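Local coordinates for sister chromatid cohesion protein (Chaetomium thermophilum, PDB 5T8V), which probably acts on chromatin as a loader of cohesin, a task of the whole protein, of which this chain is the large C-terminal, helical-repeat part, at residues 97-102 against 158-162; 120-124 against 195-199; 204-208 against 256-260. All blocks are in the same frame, centred on the assembly; numbering follows the deposited sequence.

Contact 1. Residues 97-102 against 158-162; sequences TESLDF and LCKRL
Residues 97-102 form an irregular loop between helix 81-96 and helix 112-117 that lies against one face of helix 149-172, represented by residues 158-162. Glu98 and Ser99 have helical-region phi/psi (-66/-47 and -92/-11), Leu100 and Asp101 extended ones (-59/145 and -113/95), which carries the chain round to Phe102. The CA atoms stay well apart, Glu98 to Leu158 at 7.9 Å and Phe102 to Arg161 at 8.0 Å, so side chains fill the gap and 276 Å² is buried. The polar part belongs to Arg161, whose CA-to-CB bond points toward the loop and whose chain (chi1 m, chi2 t, chi3 m) carries the guanidinium in among backbone carbonyls. Arg161 NH2 comes to 2.5 Å from Thr97 O, in the guanidinium plane but at an angle too poor for a hydrogen bond; Glu98 O sits over one guanidinium face, 3.4 Å from Arg161 NH2. The apolar part centres on Phe102: its CA-to-CB bond runs sideways, and chi1 p (49°) with chi2 79° brings the ring nearer the helix. Arg161 NH2 meets the ring edge, 3.4 Å from Phe102 CE2, so this is no cation-pi stack. Phe102 CE2 also lies 3.9 Å from Leu158 CD2, and Phe102 CE1 3.9 Å from Leu162 CD2, one helical turn on. Such packing of an inter-helix loop on a neighbouring helix belongs to the all-helical architecture of this HEAT-repeat protein.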
ATOM      1  N   THR A  97       0.977  62.700 -30.870  1.00 40.00           N
ATOM      2  CA  THR A  97       1.695  61.861 -29.917  1.00 40.73           C
ATOM      3  C   THR A  97       2.312  60.625 -30.565  1.00 42.62           C
ATOM      4  O   THR A  97       2.649  59.668 -29.863  1.00 42.58           O
ATOM      5  CB  THR A  97       0.759  61.436 -28.782  1.00 38.09           C
ATOM      6  OG1 THR A  97      -0.337  60.686 -29.319  1.00 36.48           O
ATOM      7  CG2 THR A  97       0.220  62.652 -28.042  1.00 38.16           C
ATOM      8  N   GLU A  98       2.478  60.624 -31.889  1.00 51.64           N
ATOM      9  CA  GLU A  98       3.000  59.438 -32.562  1.00 53.40           C
ATOM     10  C   GLU A  98       4.443  59.162 -32.154  1.00 56.58           C
ATOM     11  O   GLU A  98       4.796  58.025 -31.822  1.00 57.25           O
ATOM     12  CB  GLU A  98       2.885  59.601 -34.079  1.00 54.60           C
ATOM     13  CG  GLU A  98       3.682  60.764 -34.656  1.00 56.85           C
ATOM     14  CD  GLU A  98       3.395  60.991 -36.125  1.00 58.10           C
ATOM     15  OE1 GLU A  98       4.248  61.594 -36.811  1.00 59.84           O
ATOM     16  OE2 GLU A  98       2.319  60.562 -36.595  1.00 57.20           O
ATOM     17  N   SER A  99       5.291  60.190 -32.169  1.00 46.20           N
ATOM     18  CA  SER A  99       6.688  60.045 -31.783  1.00 48.51           C
ATOM     19  C   SER A  99       6.923  60.321 -30.304  1.00 48.17           C
ATOM     20  O   SER A  99       8.015  60.032 -29.802  1.00 49.64           O
ATOM     21  CB  SER A  99       7.566  60.985 -32.616  1.00 51.42           C
ATOM     22  OG  SER A  99       7.456  60.698 -34.001  1.00 52.40           O
ATOM     23  N   LEU A 100       5.935  60.872 -29.606  1.00 62.77           N
ATOM     24  CA  LEU A 100       6.082  61.175 -28.192  1.00 62.54           C
ATOM     25  C   LEU A 100       6.403  59.914 -27.397  1.00 62.46           C
ATOM     26  O   LEU A 100       5.928  58.816 -27.706  1.00 61.64           O
ATOM     27  CB  LEU A 100       4.801  61.819 -27.660  1.00 60.56           C
ATOM     28  CG  LEU A 100       4.735  62.102 -26.158  1.00 59.99           C
ATOM     29  CD1 LEU A 100       5.783  63.125 -25.756  1.00 62.08           C
ATOM     30  CD2 LEU A 100       3.343  62.574 -25.777  1.00 58.50           C
ATOM     31  N   ASP A 101       7.222  60.082 -26.361  1.00 57.81           N
ATOM     32  CA  ASP A 101       7.584  59.008 -25.441  1.00 55.25           C
ATOM     33  C   ASP A 101       6.975  59.339 -24.083  1.00 53.07           C
ATOM     34  O   ASP A 101       7.560  60.089 -23.295  1.00 54.20           O
ATOM     35  CB  ASP A 101       9.099  58.850 -25.350  1.00 56.12           C
ATOM     36  CG  ASP A 101       9.522  57.942 -24.212  1.00 55.50           C
ATOM     37  OD1 ASP A 101       9.507  56.707 -24.396  1.00 54.76           O
ATOM     38  OD2 ASP A 101       9.869  58.463 -23.132  1.00 55.86           O
ATOM     39  N   PHE A 102       5.795  58.781 -23.817  1.00 35.47           N
ATOM     40  CA  PHE A 102       5.080  59.008 -22.568  1.00 32.16           C
ATOM     41  C   PHE A 102       5.329  57.904 -21.547  1.00 29.85           C
ATOM     42  O   PHE A 102       4.543  57.749 -20.605  1.00 28.09           O
ATOM     43  CB  PHE A 102       3.580  59.152 -22.837  1.00 29.93           C
ATOM     44  CG  PHE A 102       3.009  58.065 -23.705  1.00 28.28           C
ATOM     45  CD1 PHE A 102       2.721  56.815 -23.183  1.00 27.56           C
ATOM     46  CD2 PHE A 102       2.753  58.299 -25.045  1.00 27.52           C
ATOM     47  CE1 PHE A 102       2.193  55.819 -23.983  1.00 26.58           C
ATOM     48  CE2 PHE A 102       2.225  57.310 -25.848  1.00 26.38           C
ATOM     49  CZ  PHE A 102       1.945  56.068 -25.317  1.00 26.04           C
ATOM     50  N   LEU A 158      -0.364  52.968 -30.101  1.00 26.98           N
ATOM     51  CA  LEU A 158      -0.706  53.514 -28.793  1.00 26.24           C
ATOM     52  C   LEU A 158      -0.928  52.407 -27.772  1.00 26.00           C
ATOM     53  O   LEU A 158      -0.543  52.547 -26.607  1.00 27.11           O
ATOM     54  CB  LEU A 158      -1.948  54.400 -28.893  1.00 25.87           C
ATOM     55  CG  LEU A 158      -1.693  55.894 -29.103  1.00 26.35           C
ATOM     56  CD1 LEU A 158      -3.010  56.620 -29.305  1.00 26.19           C
ATOM     57  CD2 LEU A 158      -0.928  56.498 -27.930  1.00 25.58           C
ATOM     58  N   CYS A 159      -1.550  51.301 -28.180  1.00 22.32           N
ATOM     59  CA  CYS A 159      -1.740  50.190 -27.255  1.00 22.00           C
ATOM     60  C   CYS A 159      -0.399  49.612 -26.817  1.00 23.89           C
ATOM     61  O   CYS A 159      -0.157  49.411 -25.619  1.00 24.27           O
ATOM     62  CB  CYS A 159      -2.614  49.114 -27.899  1.00 21.37           C
ATOM     63  SG  CYS A 159      -4.349  49.586 -28.075  1.00 20.30           S
ATOM     64  N   LYS A 160       0.494  49.348 -27.774  1.00 29.57           N
ATOM     65  CA  LYS A 160       1.809  48.819 -27.423  1.00 31.87           C
ATOM     66  C   LYS A 160       2.533  49.743 -26.449  1.00 32.00           C
ATOM     67  O   LYS A 160       3.004  49.303 -25.394  1.00 32.67           O
ATOM     68  CB  LYS A 160       2.650  48.606 -28.682  1.00 34.90           C
ATOM     69  CG  LYS A 160       2.506  47.215 -29.292  1.00 37.41           C
ATOM     70  CD  LYS A 160       3.741  46.800 -30.085  1.00 40.48           C
ATOM     71  CE  LYS A 160       3.613  47.142 -31.560  1.00 42.35           C
ATOM     72  NZ  LYS A 160       4.825  46.727 -32.326  1.00 45.93           N
ATOM     73  N   ARG A 161       2.628  51.033 -26.783  1.00 31.61           N
ATOM     74  CA  ARG A 161       3.385  51.957 -25.943  1.00 33.02           C
ATOM     75  C   ARG A 161       2.704  52.177 -24.597  1.00 31.98           C
ATOM     76  O   ARG A 161       3.379  52.469 -23.604  1.00 32.25           O
ATOM     77  CB  ARG A 161       3.583  53.289 -26.669  1.00 34.36           C
ATOM     78  CG  ARG A 161       4.114  53.136 -28.088  1.00 36.75           C
ATOM     79  CD  ARG A 161       4.967  54.319 -28.529  1.00 39.43           C
ATOM     80  NE  ARG A 161       4.258  55.596 -28.464  1.00 40.38           N
ATOM     81  CZ  ARG A 161       3.394  56.031 -29.378  1.00 41.00           C
ATOM     82  NH1 ARG A 161       3.101  55.291 -30.440  1.00 41.53           N
ATOM     83  NH2 ARG A 161       2.812  57.211 -29.223  1.00 40.92           N
ATOM     84  N   LEU A 162       1.377  52.044 -24.543  1.00 29.42           N
ATOM     85  CA  LEU A 162       0.672  52.149 -23.270  1.00 28.11           C
ATOM     86  C   LEU A 162       0.985  50.962 -22.372  1.00 28.04           C
ATOM     87  O   LEU A 162       1.200  51.128 -21.166  1.00 28.57           O
ATOM     88  CB  LEU A 162      -0.836  52.247 -23.509  1.00 27.11           C
ATOM     89  CG  LEU A 162      -1.386  53.613 -23.927  1.00 26.94           C
ATOM     90  CD1 LEU A 162      -2.832  53.474 -24.370  1.00 26.47           C
ATOM     91  CD2 LEU A 162      -1.268  54.622 -22.792  1.00 26.90           C
TER

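Contact 2. Residues 120-124 against 195-199; sequences LPNLE and PLMTD
The first turn of helix 120-136 runs beside residues 195-199 of helix 190-213, nearly parallel to them: the short axes approach to 10.8 Å and cross at 15°. Helix 190-213 is kinked at Pro195, whose nitrogen makes no bond to the preceding turn, while Asp199 N to Pro195 O (2.9 Å) continues the helix; within helix 120-136, Glu124 N to Leu120 O (2.9 Å) closes the first turn. The closest CA atoms are Glu124 and Leu196, at 6.3 Å. Leu196, with chi1 t and chi2 p, spreads its methyls between two leucines of different rotamer. Leu120 (m, t) brings CD2 to 3.9 Å from Leu196 CD2, and Leu123 (t, p) brings CD2 to 3.7 Å from Leu196 CD1. Glu124 starts sideways, but chi1 m and chi2 t extend it across the gap, so that CG packs 3.7 Å from Leu196 CD1; chi3 near -88° turns the carboxylate, setting OE2 3.6 Å from Pro195 CB. Asp199 (m), its CA-to-CB bond pointing toward the other helix, places OD2 3.0 Å from Glu124 OE2; these are two acceptors, and no hydrogen bond links them. Asp199 OD1 makes a salt bridge with Arg128, one turn beyond Glu124. Near-parallel helices side by side, with Ile166 of helix 149-172 against Leu123 and Leu196, fit the all-helical HEAT-repeat architecture. Leucine packing, together with the aliphatic part of Glu124, supplies the direct cohesion, and Arg128, paired with Asp199, probably offsets part of the carboxylates' repulsion.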
ATOM      1  N   LEU A 120      -0.641  64.436 -20.333  1.00 27.71           N
ATOM      2  CA  LEU A 120      -1.903  63.705 -20.251  1.00 26.10           C
ATOM      3  C   LEU A 120      -3.005  64.293 -21.120  1.00 26.06           C
ATOM      4  O   LEU A 120      -3.786  63.507 -21.683  1.00 26.41           O
ATOM      5  CB  LEU A 120      -2.360  63.622 -18.789  1.00 25.59           C
ATOM      6  CG  LEU A 120      -1.441  62.881 -17.813  1.00 25.52           C
ATOM      7  CD1 LEU A 120      -2.152  62.704 -16.481  1.00 26.67           C
ATOM      8  CD2 LEU A 120      -0.987  61.530 -18.356  1.00 23.96           C
ATOM      9  N   PRO A 121      -3.156  65.612 -21.260  1.00 21.44           N
ATOM     10  CA  PRO A 121      -4.201  66.129 -22.156  1.00 21.51           C
ATOM     11  C   PRO A 121      -4.073  65.608 -23.581  1.00 20.96           C
ATOM     12  O   PRO A 121      -5.017  65.017 -24.122  1.00 20.22           O
ATOM     13  CB  PRO A 121      -3.998  67.646 -22.082  1.00 23.09           C
ATOM     14  CG  PRO A 121      -3.422  67.870 -20.730  1.00 23.69           C
ATOM     15  CD  PRO A 121      -2.528  66.689 -20.476  1.00 22.81           C
ATOM     16  N   ASN A 122      -2.905  65.807 -24.197  1.00 26.14           N
ATOM     17  CA  ASN A 122      -2.702  65.340 -25.566  1.00 26.17           C
ATOM     18  C   ASN A 122      -2.713  63.817 -25.643  1.00 25.37           C
ATOM     19  O   ASN A 122      -3.299  63.242 -26.569  1.00 24.71           O
ATOM     20  CB  ASN A 122      -1.390  65.892 -26.119  1.00 27.84           C
ATOM     21  CG  ASN A 122      -1.436  67.387 -26.350  1.00 29.89           C
ATOM     22  OD1 ASN A 122      -2.510  67.985 -26.411  1.00 30.14           O
ATOM     23  ND2 ASN A 122      -0.267  68.000 -26.490  1.00 31.70           N
ATOM     24  N   LEU A 123      -2.067  63.148 -24.688  1.00 29.65           N
ATOM     25  CA  LEU A 123      -2.024  61.688 -24.701  1.00 28.09           C
ATOM     26  C   LEU A 123      -3.428  61.097 -24.653  1.00 27.02           C
ATOM     27  O   LEU A 123      -3.811  60.297 -25.514  1.00 27.77           O
ATOM     28  CB  LEU A 123      -1.183  61.186 -23.525  1.00 27.72           C
ATOM     29  CG  LEU A 123      -1.189  59.675 -23.285  1.00 26.99           C
ATOM     30  CD1 LEU A 123      -0.749  58.922 -24.530  1.00 27.23           C
ATOM     31  CD2 LEU A 123      -0.300  59.327 -22.103  1.00 26.89           C
ATOM     32  N   GLU A 124      -4.211  61.480 -23.643  1.00 25.20           N
ATOM     33  CA  GLU A 124      -5.584  60.996 -23.528  1.00 25.61           C
ATOM     34  C   GLU A 124      -6.396  61.362 -24.761  1.00 25.80           C
ATOM     35  O   GLU A 124      -7.142  60.533 -25.301  1.00 27.22           O
ATOM     36  CB  GLU A 124      -6.235  61.567 -22.268  1.00 26.63           C
ATOM     37  CG  GLU A 124      -5.787  60.890 -20.984  1.00 27.84           C
ATOM     38  CD  GLU A 124      -6.491  61.434 -19.759  1.00 29.20           C
ATOM     39  OE1 GLU A 124      -5.994  62.418 -19.173  1.00 29.67           O
ATOM     40  OE2 GLU A 124      -7.549  60.881 -19.390  1.00 29.94           O
ATOM     41  N   PRO A 195      -8.135  58.171 -14.900  1.00 19.80           N
ATOM     42  CA  PRO A 195      -8.765  58.383 -16.215  1.00 18.97           C
ATOM     43  C   PRO A 195      -7.916  57.889 -17.373  1.00 18.53           C
ATOM     44  O   PRO A 195      -8.456  57.367 -18.356  1.00 18.50           O
ATOM     45  CB  PRO A 195      -8.967  59.903 -16.258  1.00 19.61           C
ATOM     46  CG  PRO A 195      -9.057  60.306 -14.833  1.00 20.84           C
ATOM     47  CD  PRO A 195      -8.125  59.397 -14.090  1.00 20.85           C
ATOM     48  N   LEU A 196      -6.594  58.039 -17.280  1.00 23.23           N
ATOM     49  CA  LEU A 196      -5.711  57.514 -18.315  1.00 23.51           C
ATOM     50  C   LEU A 196      -5.853  56.001 -18.433  1.00 23.73           C
ATOM     51  O   LEU A 196      -5.972  55.458 -19.539  1.00 24.46           O
ATOM     52  CB  LEU A 196      -4.267  57.902 -17.999  1.00 23.90           C
ATOM     53  CG  LEU A 196      -3.194  57.432 -18.976  1.00 23.57           C
ATOM     54  CD1 LEU A 196      -3.356  58.118 -20.322  1.00 23.51           C
ATOM     55  CD2 LEU A 196      -1.823  57.702 -18.396  1.00 24.41           C
ATOM     56  N   MET A 197      -5.846  55.303 -17.294  1.00 26.53           N
ATOM     57  CA  MET A 197      -6.032  53.856 -17.306  1.00 26.50           C
ATOM     58  C   MET A 197      -7.362  53.482 -17.944  1.00 25.15           C
ATOM     59  O   MET A 197      -7.428  52.577 -18.783  1.00 25.72           O
ATOM     60  CB  MET A 197      -5.951  53.308 -15.880  1.00 29.45           C
ATOM     61  CG  MET A 197      -4.626  53.573 -15.184  1.00 31.66           C
ATOM     62  SD  MET A 197      -3.217  52.900 -16.085  1.00 32.11           S
ATOM     63  CE  MET A 197      -2.298  52.157 -14.739  1.00 34.52           C
ATOM     64  N   THR A 198      -8.440  54.164 -17.551  1.00 16.72           N
ATOM     65  CA  THR A 198      -9.739  53.891 -18.158  1.00 16.55           C
ATOM     66  C   THR A 198      -9.681  54.072 -19.670  1.00 15.80           C
ATOM     67  O   THR A 198     -10.197  53.239 -20.424  1.00 16.65           O
ATOM     68  CB  THR A 198     -10.807  54.797 -17.547  1.00 17.92           C
ATOM     69  OG1 THR A 198     -10.913  54.534 -16.143  1.00 20.20           O
ATOM     70  CG2 THR A 198     -12.172  54.564 -18.204  1.00 17.31           C
ATOM     71  N   ASP A 199      -9.055  55.156 -20.133  1.00 21.76           N
ATOM     72  CA  ASP A 199      -8.909  55.370 -21.568  1.00 22.83           C
ATOM     73  C   ASP A 199      -8.207  54.188 -22.227  1.00 21.60           C
ATOM     74  O   ASP A 199      -8.642  53.695 -23.276  1.00 22.03           O
ATOM     75  CB  ASP A 199      -8.137  56.665 -21.827  1.00 26.09           C
ATOM     76  CG  ASP A 199      -8.852  57.888 -21.290  1.00 28.53           C
ATOM     77  OD1 ASP A 199      -9.884  57.727 -20.601  1.00 30.10           O
ATOM     78  OD2 ASP A 199      -8.376  59.012 -21.548  1.00 29.15           O
TER

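Contact 3. Residues 204-208 against 256-260; sequences LSMMS and VAMDM
Helices 190-213 and 247-267 lie side by side through residues 204-208 and 256-260, running the same way with a 16° crossing and 9.3 Å between the short axes. CA atoms come nearest at Ser205 with Val256, 6.0 Å, and at Ser208 with Met260, 5.0 Å. The CA-to-CB bond of Leu204 (m, t) points toward the second helix; its CB lies 3.6 Å from Val256 CG1 and 4.0 Å from Met260 CE. Leu231 of helix 218-232 also touches Leu204. The Met260 chain, extended through chi1 and chi2 and turned at chi3 m, sets CE 3.2 Å from Leu204 O. Ser205 adds its backbone, N being 3.8 Å from Val256 CG1, while OG hydrogen-bonds back to Lys202 O. Met207 contributes CB, 4.3 Å from Met260 CE; the rest of its side chain leads away, and Met134 of helix 120-136 touches it. Ser208 (m), its CA-to-CB bond pointing toward the partner, marks the tightest spot, with OG 3.1 Å from Met260 CB. A small side chain suits the close backbones. With 249 Å² buried and no hydrogen bond across it, this interface holds by shape and van der Waals contact, a flexible methionine filling space between helices.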
ATOM      1  N   LEU A 204      -8.242  49.284 -25.725  1.00 14.91           N
ATOM      2  CA  LEU A 204      -7.951  47.871 -25.955  1.00 15.38           C
ATOM      3  C   LEU A 204      -9.227  47.090 -26.256  1.00 15.68           C
ATOM      4  O   LEU A 204      -9.306  46.354 -27.250  1.00 17.17           O
ATOM      5  CB  LEU A 204      -7.232  47.291 -24.738  1.00 15.84           C
ATOM      6  CG  LEU A 204      -5.836  47.857 -24.458  1.00 15.74           C
ATOM      7  CD1 LEU A 204      -5.387  47.518 -23.049  1.00 16.48           C
ATOM      8  CD2 LEU A 204      -4.836  47.324 -25.465  1.00 16.36           C
ATOM      9  N   SER A 205     -10.244  47.240 -25.404  1.00 16.76           N
ATOM     10  CA  SER A 205     -11.513  46.568 -25.656  1.00 17.98           C
ATOM     11  C   SER A 205     -12.094  46.992 -26.998  1.00 17.91           C
ATOM     12  O   SER A 205     -12.694  46.176 -27.712  1.00 19.89           O
ATOM     13  CB  SER A 205     -12.499  46.863 -24.527  1.00 18.91           C
ATOM     14  OG  SER A 205     -13.003  48.182 -24.622  1.00 19.60           O
ATOM     15  N   MET A 206     -11.917  48.263 -27.367  1.00 18.63           N
ATOM     16  CA  MET A 206     -12.415  48.718 -28.659  1.00 20.28           C
ATOM     17  C   MET A 206     -11.700  48.022 -29.811  1.00 20.22           C
ATOM     18  O   MET A 206     -12.301  47.807 -30.868  1.00 21.48           O
ATOM     19  CB  MET A 206     -12.262  50.232 -28.789  1.00 21.60           C
ATOM     20  CG  MET A 206     -12.894  50.799 -30.056  1.00 24.00           C
ATOM     21  SD  MET A 206     -14.664  50.453 -30.163  1.00 25.62           S
ATOM     22  CE  MET A 206     -14.780  49.825 -31.833  1.00 26.84           C
ATOM     23  N   MET A 207     -10.422  47.678 -29.636  1.00 16.06           N
ATOM     24  CA  MET A 207      -9.724  46.898 -30.655  1.00 16.64           C
ATOM     25  C   MET A 207     -10.272  45.480 -30.722  1.00 17.69           C
ATOM     26  O   MET A 207     -10.494  44.939 -31.820  1.00 18.23           O
ATOM     27  CB  MET A 207      -8.223  46.875 -30.366  1.00 16.59           C
ATOM     28  CG  MET A 207      -7.574  48.245 -30.339  1.00 16.15           C
ATOM     29  SD  MET A 207      -7.651  49.094 -31.926  1.00 16.57           S
ATOM     30  CE  MET A 207      -6.526  48.104 -32.906  1.00 17.77           C
ATOM     31  N   SER A 208     -10.490  44.858 -29.557  1.00 28.35           N
ATOM     32  CA  SER A 208     -11.141  43.551 -29.531  1.00 30.35           C
ATOM     33  C   SER A 208     -12.431  43.572 -30.334  1.00 30.69           C
ATOM     34  O   SER A 208     -12.707  42.647 -31.107  1.00 31.90           O
ATOM     35  CB  SER A 208     -11.426  43.125 -28.091  1.00 32.02           C
ATOM     36  OG  SER A 208     -10.231  42.783 -27.412  1.00 34.20           O
ATOM     37  N   VAL A 256      -9.586  42.380 -19.932  1.00 24.14           N
ATOM     38  CA  VAL A 256      -9.604  42.867 -21.311  1.00 23.13           C
ATOM     39  C   VAL A 256      -8.652  42.053 -22.177  1.00 22.94           C
ATOM     40  O   VAL A 256      -8.963  41.713 -23.327  1.00 23.39           O
ATOM     41  CB  VAL A 256      -9.263  44.369 -21.347  1.00 23.14           C
ATOM     42  CG1 VAL A 256      -8.888  44.819 -22.758  1.00 23.22           C
ATOM     43  CG2 VAL A 256     -10.441  45.181 -20.838  1.00 22.39           C
ATOM     44  N   ALA A 257      -7.472  41.729 -21.638  1.00 17.73           N
ATOM     45  CA  ALA A 257      -6.512  40.940 -22.401  1.00 17.87           C
ATOM     46  C   ALA A 257      -7.065  39.557 -22.718  1.00 17.06           C
ATOM     47  O   ALA A 257      -6.946  39.077 -23.853  1.00 17.15           O
ATOM     48  CB  ALA A 257      -5.195  40.827 -21.636  1.00 21.57           C
ATOM     49  N   MET A 258      -7.670  38.897 -21.728  1.00 22.93           N
ATOM     50  CA  MET A 258      -8.270  37.590 -21.979  1.00 22.72           C
ATOM     51  C   MET A 258      -9.321  37.671 -23.082  1.00 22.63           C
ATOM     52  O   MET A 258      -9.346  36.838 -23.996  1.00 22.04           O
ATOM     53  CB  MET A 258      -8.878  37.040 -20.692  1.00 22.79           C
ATOM     54  CG  MET A 258      -7.841  36.658 -19.656  1.00 24.94           C
ATOM     55  SD  MET A 258      -8.572  35.979 -18.160  1.00 25.89           S
ATOM     56  CE  MET A 258      -7.100  35.555 -17.233  1.00 26.90           C
ATOM     57  N   ASP A 259     -10.198  38.675 -23.013  1.00 22.79           N
ATOM     58  CA  ASP A 259     -11.195  38.855 -24.064  1.00 22.92           C
ATOM     59  C   ASP A 259     -10.531  38.986 -25.428  1.00 24.01           C
ATOM     60  O   ASP A 259     -10.959  38.359 -26.405  1.00 24.92           O
ATOM     61  CB  ASP A 259     -12.054  40.084 -23.767  1.00 23.74           C
ATOM     62  CG  ASP A 259     -12.977  39.878 -22.583  1.00 24.96           C
ATOM     63  OD1 ASP A 259     -12.899  38.804 -21.950  1.00 25.62           O
ATOM     64  OD2 ASP A 259     -13.776  40.790 -22.284  1.00 25.42           O
ATOM     65  N   MET A 260      -9.472  39.793 -25.512  1.00 27.17           N
ATOM     66  CA  MET A 260      -8.808  40.008 -26.794  1.00 27.79           C
ATOM     67  C   MET A 260      -8.228  38.708 -27.338  1.00 26.51           C
ATOM     68  O   MET A 260      -8.387  38.391 -28.524  1.00 26.89           O
ATOM     69  CB  MET A 260      -7.714  41.065 -26.638  1.00 29.89           C
ATOM     70  CG  MET A 260      -7.123  41.540 -27.954  1.00 32.84           C
ATOM     71  SD  MET A 260      -5.910  42.855 -27.749  1.00 36.02           S
ATOM     72  CE  MET A 260      -6.947  44.202 -27.189  1.00 35.88           C
TER

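In the fold
The three contacts lie towards the N-terminal end of this chain. Contacts 1 and 2 touch, chiefly where Phe102 CD2 meets Leu123 CD1 at 3.6 Å, so the loop of contact 1 rests on the helix that opens contact 2. Contacts 2 and 3 share helix 190-213 at successive levels, each pairing it with a different, nearly parallel helix. Cys159 joins contact 1 to contact 3 through SG, 3.5 Å from Leu204 CD2. Contact 2 is the buried one; contacts 1 and 3 are partly buried. Charge appears as a cation among carbonyls in contact 1 and as neighbouring carboxylates in contact 2, whereas contact 3 is mainly apolar.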